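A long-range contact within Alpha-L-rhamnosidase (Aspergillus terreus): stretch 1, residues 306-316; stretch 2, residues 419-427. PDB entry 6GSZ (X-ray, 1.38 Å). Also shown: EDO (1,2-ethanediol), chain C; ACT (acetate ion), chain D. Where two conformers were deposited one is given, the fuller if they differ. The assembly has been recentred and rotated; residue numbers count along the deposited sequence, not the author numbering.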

# COMPACT_ATOMS: atom_id res chain seq x y z
N GLY A 306 4.24 -3.94 -9.01
CA GLY A 306 3.92 -4.60 -7.81
C GLY A 306 2.78 -5.59 -7.96
O GLY A 306 2.41 -5.92 -9.06
N PRO A 307 2.25 -6.08 -6.84
CA PRO A 307 1.29 -7.16 -6.89
C PRO A 307 -0.10 -6.61 -7.13
O PRO A 307 -0.36 -5.43 -6.94
CB PRO A 307 1.38 -7.75 -5.48
CG PRO A 307 1.71 -6.56 -4.62
CD PRO A 307 2.60 -5.66 -5.47
N PRO A 308 -1.02 -7.49 -7.58
CA PRO A 308 -2.39 -7.10 -7.84
C PRO A 308 -3.22 -7.03 -6.56
O PRO A 308 -2.83 -7.50 -5.51
CB PRO A 308 -2.90 -8.24 -8.74
CG PRO A 308 -2.16 -9.43 -8.25
CD PRO A 308 -0.80 -8.91 -7.86
N VAL A 309 -4.43 -6.50 -6.73
CA VAL A 309 -5.46 -6.59 -5.69
C VAL A 309 -6.07 -7.99 -5.79
O VAL A 309 -6.43 -8.44 -6.90
CB VAL A 309 -6.51 -5.47 -5.83
CG1 VAL A 309 -7.61 -5.61 -4.79
CG2 VAL A 309 -5.83 -4.09 -5.72
N ARG A 310 -6.20 -8.66 -4.65
CA ARG A 310 -6.77 -9.99 -4.57
C ARG A 310 -7.73 -10.06 -3.39
O ARG A 310 -7.73 -9.22 -2.48
CB ARG A 310 -5.70 -11.05 -4.37
CG ARG A 310 -4.77 -11.23 -5.57
CD ARG A 310 -4.12 -12.61 -5.58
NE ARG A 310 -3.23 -12.84 -6.70
CZ ARG A 310 -1.92 -12.57 -6.73
NH1 ARG A 310 -1.31 -12.10 -5.64
NH2 ARG A 310 -1.26 -12.78 -7.86
N ARG A 311 -8.55 -11.12 -3.45
CA ARG A 311 -9.28 -11.60 -2.31
C ARG A 311 -8.28 -12.35 -1.44
O ARG A 311 -7.93 -13.49 -1.71
CB ARG A 311 -10.42 -12.51 -2.76
CG ARG A 311 -11.41 -11.88 -3.75
CD ARG A 311 -12.17 -12.93 -4.57
NE ARG A 311 -13.17 -13.66 -3.79
CZ ARG A 311 -13.03 -14.91 -3.33
NH1 ARG A 311 -11.89 -15.59 -3.53
NH2 ARG A 311 -14.05 -15.47 -2.67
N VAL A 312 -7.75 -11.64 -0.44
CA VAL A 312 -6.61 -12.15 0.30
C VAL A 312 -7.04 -13.13 1.39
O VAL A 312 -6.30 -14.10 1.68
CB VAL A 312 -5.77 -10.98 0.86
CG1 VAL A 312 -4.64 -11.42 1.73
CG2 VAL A 312 -5.21 -10.18 -0.29
N ALA A 313 -8.21 -12.90 2.01
CA ALA A 313 -8.68 -13.73 3.11
C ALA A 313 -10.20 -13.65 3.20
O ALA A 313 -10.81 -12.74 2.71
CB ALA A 313 -8.05 -13.28 4.41
N GLU A 314 -10.75 -14.63 3.90
CA GLU A 314 -12.08 -14.62 4.43
C GLU A 314 -12.05 -14.07 5.86
O GLU A 314 -11.06 -14.31 6.60
CB GLU A 314 -12.56 -16.08 4.47
CG GLU A 314 -14.00 -16.18 4.84
CD GLU A 314 -14.61 -17.58 4.87
OE1 GLU A 314 -14.01 -18.51 4.30
OE2 GLU A 314 -15.69 -17.71 5.46
N HIS A 315 -13.11 -13.40 6.27
CA HIS A 315 -13.29 -13.03 7.67
C HIS A 315 -14.71 -13.42 8.08
O HIS A 315 -15.69 -12.94 7.51
CB HIS A 315 -13.02 -11.56 7.92
CG HIS A 315 -12.71 -11.25 9.33
ND1 HIS A 315 -11.41 -11.26 9.80
CD2 HIS A 315 -13.50 -10.99 10.39
CE1 HIS A 315 -11.43 -11.00 11.10
NE2 HIS A 315 -12.70 -10.83 11.49
N LYS A 316 -14.79 -14.32 9.06
CA LYS A 316 -16.08 -14.91 9.42
C LYS A 316 -16.97 -13.93 10.19
O LYS A 316 -16.50 -13.04 10.90
CB LYS A 316 -15.86 -16.19 10.23
CG LYS A 316 -15.31 -17.33 9.38
CD LYS A 316 -15.17 -18.65 10.10
CE LYS A 316 -14.39 -19.67 9.29
NZ LYS A 316 -14.19 -20.93 10.05
N ALA A 419 -17.31 -12.31 5.01
CA ALA A 419 -16.64 -11.13 4.48
C ALA A 419 -15.39 -11.59 3.73
O ALA A 419 -14.70 -12.51 4.15
CB ALA A 419 -16.30 -10.13 5.54
N ILE A 420 -15.11 -10.86 2.65
CA ILE A 420 -13.94 -11.08 1.84
C ILE A 420 -13.07 -9.84 2.01
O ILE A 420 -13.48 -8.75 1.74
CB ILE A 420 -14.32 -11.28 0.37
CG1 ILE A 420 -15.41 -12.35 0.19
CG2 ILE A 420 -13.09 -11.57 -0.48
CD1 ILE A 420 -15.06 -13.74 0.66
N VAL A 421 -11.83 -10.08 2.46
CA VAL A 421 -10.82 -9.07 2.70
C VAL A 421 -10.01 -8.88 1.42
O VAL A 421 -9.46 -9.85 0.92
CB VAL A 421 -9.90 -9.43 3.88
CG1 VAL A 421 -8.88 -8.31 4.09
CG2 VAL A 421 -10.73 -9.71 5.15
N VAL A 422 -10.03 -7.63 0.89
CA VAL A 422 -9.49 -7.34 -0.44
C VAL A 422 -8.46 -6.21 -0.30
O VAL A 422 -8.77 -5.18 0.27
CB VAL A 422 -10.65 -6.96 -1.38
CG1 VAL A 422 -10.13 -6.57 -2.76
CG2 VAL A 422 -11.72 -8.03 -1.50
N HIS A 423 -7.27 -6.43 -0.88
CA HIS A 423 -6.26 -5.39 -0.93
C HIS A 423 -5.13 -5.82 -1.86
O HIS A 423 -5.08 -6.98 -2.33
CB HIS A 423 -5.68 -5.01 0.46
CG HIS A 423 -5.07 -6.12 1.25
ND1 HIS A 423 -3.77 -6.55 1.04
CD2 HIS A 423 -5.57 -6.86 2.27
CE1 HIS A 423 -3.49 -7.52 1.93
NE2 HIS A 423 -4.56 -7.72 2.73
N SER A 424 -4.18 -4.88 -2.09
CA SER A 424 -2.99 -5.21 -2.85
C SER A 424 -2.20 -6.31 -2.12
O SER A 424 -1.88 -6.17 -0.93
CB SER A 424 -2.13 -3.97 -3.05
OG SER A 424 -2.80 -3.06 -3.93
N ASP A 425 -1.89 -7.39 -2.84
CA ASP A 425 -1.45 -8.64 -2.20
C ASP A 425 0.08 -8.68 -2.04
O ASP A 425 0.76 -9.46 -2.66
CB ASP A 425 -1.99 -9.85 -2.96
CG ASP A 425 -1.85 -11.19 -2.25
OD1 ASP A 425 -1.55 -11.20 -1.04
OD2 ASP A 425 -1.99 -12.21 -2.94
N MET A 426 0.56 -7.78 -1.19
CA MET A 426 1.97 -7.65 -0.90
C MET A 426 2.41 -8.79 0.03
O MET A 426 1.66 -9.31 0.82
CB MET A 426 2.21 -6.30 -0.21
CG MET A 426 1.91 -5.08 -1.11
SD MET A 426 1.93 -3.55 -0.18
CE MET A 426 0.58 -3.81 0.95
N GLU A 427 3.72 -9.09 -0.01
CA GLU A 427 4.28 -10.11 0.88
C GLU A 427 4.39 -9.52 2.30
O GLU A 427 4.98 -8.45 2.47
CB GLU A 427 5.65 -10.54 0.38
CG GLU A 427 6.24 -11.65 1.21
CD GLU A 427 7.56 -12.20 0.67
OE1 GLU A 427 8.26 -11.49 -0.11
OE2 GLU A 427 7.87 -13.37 1.02
C1 EDO C . 0.68 -1.36 -7.59
O1 EDO C . -0.77 -1.11 -7.49
C2 EDO C . 1.07 -2.84 -7.53
O2 EDO C . 1.39 -3.32 -6.16
C ACT D . -5.09 -10.60 5.41
O ACT D . -4.73 -9.57 4.77
OXT ACT D . -6.14 -10.71 6.14
CH3 ACT D . -4.18 -11.81 5.32
O HOH W 1 -2.27 -3.60 -6.47
O HOH W 2 1.25 -11.41 -5.31

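Residues 309-315 and 419-424 pair as antiparallel strands, and the side-chain conformations at this contact are best read against that ladder. Arg-310 and His-423 form a hydrogen-bonded pair, with Arg-310 N donating to His-423 O (3.1 Å) and His-423 N to Arg-310 O (3.2 Å). At the other end, His-315 N donates to Ala-419 O (2.8 Å) and Ala-419 N to His-315 O (3.0 Å). Between them the register slips by one residue. Val-421 O accepts from Val-312 N at 2.8 Å and, weakly, from Ala-313 N at 3.5 Å, while Val-421 N returns a bond to Ala-313 O (2.9 Å). The extra residue of this beta bulge is accommodated at Val-312, whose psi of -35° departs from the extended values of its neighbours.

The bulge turns the Val-312 side chain toward the second stretch. In its t rotamer, Val-312 CG2 lies 3.9 Å from the centroid of the His-423 ring and 13° off the ring normal, a CH-pi contact over the face. The ring itself is held at two points. With chi1 at 57° (p) and chi2 at 82°, His-423 ND1 donates to Ser-424 O (2.8 Å), and on the far side of the ring His-423 NE2 donates to acetate O (2.8 Å, 175°), an ion probably acquired from the crystallisation liquor. Both nitrogens therefore act as donors, as expected of a protonated imidazole beside a carboxylate.

Arg-310 shares a sheet face with His-423, but the end of its side chain comes nearer the second stretch than its CA-to-CB direction suggests. The chi1 to chi3 sequence m, t, t extends the chain, and chi4 of 89° sets the guanidinium so that Arg-310 NH1 meets Asp-425 OD2 at 2.8 Å. The carboxylate oxygen lies at the guanidinium edge, near its plane, where the N-H groups point, and the pair forms a salt bridge. Asp-425, just beyond the strand, points toward the first stretch and adopts t; its backbone is fixed by Asp-425 N donating to Pro-308 O (2.8 Å). Water 2 reinforces the corner, accepting from Arg-310 NH1 (2.7 Å) and donating weakly to Asp-425 O (3.3 Å).

The face carrying Val-309, Arg-311, Val-422 and Ser-424 is packed differently. Val-309 and Val-422, both t, bring Val-309 CG1 within 3.4 Å of Val-422 CG1, a tight apolar contact. Arg-311 lays its aliphatic portion against Ile-420, with Arg-311 CB 3.6 Å from Ile-420 CG2; its guanidinium finds partners elsewhere in the structure. Ser-424, in m, places Ser-424 OG 2.7 Å from water 1, with which it is hydrogen-bonded, and the same water donates to Pro-307 O at 2.7 Å, so it links the two stretches.

Before the first strand, Pro-307 packs its ring toward the second stretch, with Pro-307 CG 3.8 Å from Met-426 CG and Pro-307 CB 3.4 Å from Asp-425 O.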